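Glutathione S-transferase, N-terminal domain protein (Pseudomonas putida, PDB 4NAX) probably acts as a glutathione transferase of the GST superfamily and binds one glutathione disulfide per subunit. Local coordinates at residues 148-151 with 152-156. Sequence-based numbering, arbitrary orientation.
Sequences RPRD and RYVNE. With GDS (oxidized glutathione disulfide), chain F; FMT (formic acid), chain E.
Arg150 and Asp151, neighbours in the first turns of helix 148-168, form a salt bridge in which the arginine grips side-on: NE and NH2 both reach Asp151 OD1, NH2 at 2.9 Å, and OD1 lies only 2° out of the guanidinium plane, so the group is held against rotation. A bend at chi3 turns the guanidinium back to the carboxylate, while NH1 binds a formic acid molecule, probably from the crystallisation liquor, also held by His137 and Lys147.

Arg152 runs extended the other way, and its NH1 and NH2 donate to the two oxygens of one carboxylate of glutathione disulfide, NH1 to OE7 and NH2 to OE8, the latter at 3.0 Å and 168°. The same ligand is hydrogen-bonded to Ser90 and Glu89 of the second subunit, whose Gln132 accepts from Arg152 NH2 and Tyr153 OH. Beneath these groups Val154 N donates to Arg150 O at 2.8 Å, with an N-H...O angle of 165°. Asn155 N repeats the i to i+4 bond to Asp151 O, likewise at 2.8 Å, and Arg152 and Tyr153 do so with Arg148 and Pro149.

Packing follows: Arg152 CG sits over the centre of the Tyr153 ring, 4.0 Å above its plane, and Pro149 touches Phe136 of helix 109-137 in the same chain. An alanine in place of Arg150 would probably leave the Asp151 carboxylate without its charged mate and lose the flanking contact of Arg150 CG with Val154 CG2, at 4.0 Å. Two arginines on one helical segment thus serve separate acids, Asp151 and the ligand carboxylate; the second pairing carries this helix into a glutathione disulfide site shared across the dimer.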
loop_
_atom_site.group_PDB
_atom_site.type_symbol
_atom_site.label_atom_id
_atom_site.label_comp_id
_atom_site.label_asym_id
_atom_site.label_seq_id
_atom_site.Cartn_x
_atom_site.Cartn_y
_atom_site.Cartn_z
ATOM N N ARG A 148 -24.721 -8.144 3.845
ATOM C CA ARG A 148 -24.368 -6.973 3.055
ATOM C C ARG A 148 -22.866 -6.625 3.176
ATOM O O ARG A 148 -22.227 -6.354 2.161
ATOM C CB ARG A 148 -25.246 -5.768 3.375
ATOM C CG ARG A 148 -26.659 -5.959 2.853
ATOM C CD ARG A 148 -27.608 -4.859 3.296
ATOM N NE ARG A 148 -27.744 -4.842 4.751
ATOM C CZ ARG A 148 -28.528 -4.015 5.436
ATOM N NH1 ARG A 148 -29.248 -3.086 4.813
ATOM N NH2 ARG A 148 -28.573 -4.113 6.758
ATOM N N PRO A 149 -22.275 -6.697 4.388
ATOM C CA PRO A 149 -20.826 -6.468 4.462
ATOM C C PRO A 149 -20.012 -7.499 3.660
ATOM O O PRO A 149 -19.141 -7.129 2.868
ATOM C CB PRO A 149 -20.539 -6.540 5.978
ATOM C CG PRO A 149 -21.840 -6.150 6.592
ATOM C CD PRO A 149 -22.877 -6.784 5.729
ATOM N N ARG A 150 -20.299 -8.782 3.849
ATOM C CA ARG A 150 -19.629 -9.826 3.099
ATOM C C ARG A 150 -19.704 -9.518 1.602
ATOM O O ARG A 150 -18.701 -9.566 0.874
ATOM C CB ARG A 150 -20.259 -11.193 3.353
ATOM C CG ARG A 150 -19.586 -12.322 2.577
ATOM C CD ARG A 150 -20.427 -13.585 2.495
ATOM N NE ARG A 150 -21.618 -13.365 1.676
ATOM C CZ ARG A 150 -22.670 -14.179 1.639
ATOM N NH1 ARG A 150 -22.718 -15.267 2.399
ATOM N NH2 ARG A 150 -23.703 -13.884 0.865
ATOM N N ASP A 151 -20.911 -9.228 1.141
ATOM C CA ASP A 151 -21.127 -9.035 -0.284
ATOM C C ASP A 151 -20.368 -7.807 -0.818
ATOM O O ASP A 151 -19.829 -7.830 -1.940
ATOM C CB ASP A 151 -22.623 -8.951 -0.566
ATOM C CG ASP A 151 -23.356 -10.300 -0.378
ATOM O OD1 ASP A 151 -22.729 -11.368 -0.198
ATOM O OD2 ASP A 151 -24.603 -10.266 -0.438
ATOM N N ARG A 152 -20.265 -6.762 -0.012
ATOM C CA ARG A 152 -19.458 -5.586 -0.369
ATOM C C ARG A 152 -18.031 -6.001 -0.697
ATOM O O ARG A 152 -17.472 -5.617 -1.727
ATOM C CB ARG A 152 -19.473 -4.563 0.775
ATOM C CG ARG A 152 -18.489 -3.408 0.661
ATOM C CD ARG A 152 -18.671 -2.402 1.796
ATOM N NE ARG A 152 -17.675 -1.333 1.817
ATOM C CZ ARG A 152 -17.671 -0.244 1.046
ATOM N NH1 ARG A 152 -18.630 -0.030 0.142
ATOM N NH2 ARG A 152 -16.693 0.656 1.190
ATOM N N TYR A 153 -17.420 -6.782 0.186
ATOM C CA TYR A 153 -16.015 -7.162 0.027
ATOM C C TYR A 153 -15.803 -8.258 -1.028
ATOM O O TYR A 153 -14.811 -8.236 -1.769
ATOM C CB TYR A 153 -15.358 -7.464 1.397
ATOM C CG TYR A 153 -15.440 -6.216 2.258
ATOM C CD1 TYR A 153 -14.759 -5.073 1.900
ATOM C CD2 TYR A 153 -16.269 -6.152 3.351
ATOM C CE1 TYR A 153 -14.881 -3.903 2.608
ATOM C CE2 TYR A 153 -16.411 -4.980 4.066
ATOM C CZ TYR A 153 -15.723 -3.858 3.693
ATOM O OH TYR A 153 -15.922 -2.699 4.404
ATOM N N VAL A 154 -16.767 -9.161 -1.160
ATOM C CA VAL A 154 -16.734 -10.145 -2.235
ATOM C C VAL A 154 -16.828 -9.450 -3.601
ATOM O O VAL A 154 -16.057 -9.733 -4.519
ATOM C CB VAL A 154 -17.854 -11.188 -2.079
ATOM C CG1 VAL A 154 -18.026 -12.035 -3.333
ATOM C CG2 VAL A 154 -17.539 -12.053 -0.873
ATOM N N ASN A 155 -17.799 -8.553 -3.757
ATOM C CA ASN A 155 -17.976 -7.852 -5.012
ATOM C C ASN A 155 -16.755 -7.013 -5.347
ATOM O O ASN A 155 -16.319 -6.971 -6.498
ATOM C CB ASN A 155 -19.249 -7.020 -4.977
ATOM C CG ASN A 155 -20.498 -7.884 -5.097
ATOM O OD1 ASN A 155 -20.470 -8.955 -5.708
ATOM N ND2 ASN A 155 -21.594 -7.442 -4.486
ATOM N N GLU A 156 -16.175 -6.356 -4.347
ATOM C CA GLU A 156 -14.967 -5.572 -4.598
ATOM C C GLU A 156 -13.790 -6.462 -4.980
ATOM O O GLU A 156 -13.002 -6.121 -5.869
ATOM C CB GLU A 156 -14.645 -4.683 -3.408
ATOM C CG GLU A 156 -13.352 -3.914 -3.524
ATOM C CD GLU A 156 -13.273 -2.957 -4.702
ATOM O OE1 GLU A 156 -14.285 -2.707 -5.410
ATOM O OE2 GLU A 156 -12.151 -2.472 -4.949
HETATM N N1 GDS F . -5.120 3.047 -3.773
HETATM C CA1 GDS F . -5.730 4.087 -4.612
HETATM C C1 GDS F . -4.827 5.291 -4.614
HETATM O OE1 GDS F . -4.772 6.018 -5.629
HETATM O OE2 GDS F . -4.149 5.521 -3.596
HETATM C CB1 GDS F . -7.110 4.472 -4.053
HETATM C CG1 GDS F . -7.815 5.453 -4.968
HETATM C CD1 GDS F . -9.264 5.675 -4.596
HETATM O O1 GDS F . -9.797 5.080 -3.660
HETATM N N2 GDS F . -9.900 6.564 -5.358
HETATM C CA2 GDS F . -11.320 6.874 -5.197
HETATM C C2 GDS F . -12.066 6.556 -6.470
HETATM O O2 GDS F . -11.622 6.960 -7.546
HETATM C CB2 GDS F . -11.510 8.349 -4.846
HETATM S SG2 GDS F . -10.688 8.885 -3.356
HETATM N N3 GDS F . -13.215 5.899 -6.364
HETATM C CA3 GDS F . -14.052 5.632 -7.532
HETATM C C3 GDS F . -14.875 4.392 -7.411
HETATM O OE3 GDS F . -14.767 3.683 -6.372
HETATM O OE4 GDS F . -15.642 4.133 -8.368
HETATM N N4 GDS F . -10.375 4.822 -0.773
HETATM C CA4 GDS F . -9.630 3.851 0.010
HETATM C C4 GDS F . -8.124 4.002 -0.050
HETATM O OE5 GDS F . -7.653 5.130 -0.264
HETATM O OE6 GDS F . -7.437 2.985 0.186
HETATM C C5 GDS F . -11.567 5.275 -0.400
HETATM O O5 GDS F . -12.110 4.923 0.642
HETATM C CA5 GDS F . -12.212 6.289 -1.307
HETATM N N5 GDS F . -13.647 6.088 -1.385
HETATM C CB5 GDS F . -11.912 7.701 -0.782
HETATM S SG5 GDS F . -12.348 9.014 -1.924
HETATM C CA6 GDS F . -15.989 3.142 -3.041
HETATM C C6 GDS F . -16.754 2.627 -1.840
HETATM O OE7 GDS F . -17.783 1.933 -2.002
HETATM O OE8 GDS F . -16.331 2.913 -0.697
HETATM N N6 GDS F . -16.322 2.376 -4.231
HETATM C CB6 GDS F . -16.372 4.589 -3.351
HETATM C CG6 GDS F . -15.775 5.603 -2.389
HETATM C CD6 GDS F . -14.258 5.635 -2.473
HETATM O O6 GDS F . -13.643 5.289 -3.485
HETATM C C FMT E . -20.283 -16.398 4.758
HETATM O O1 FMT E . -21.351 -15.825 4.899
HETATM O O2 FMT E . -19.896 -16.664 3.515
#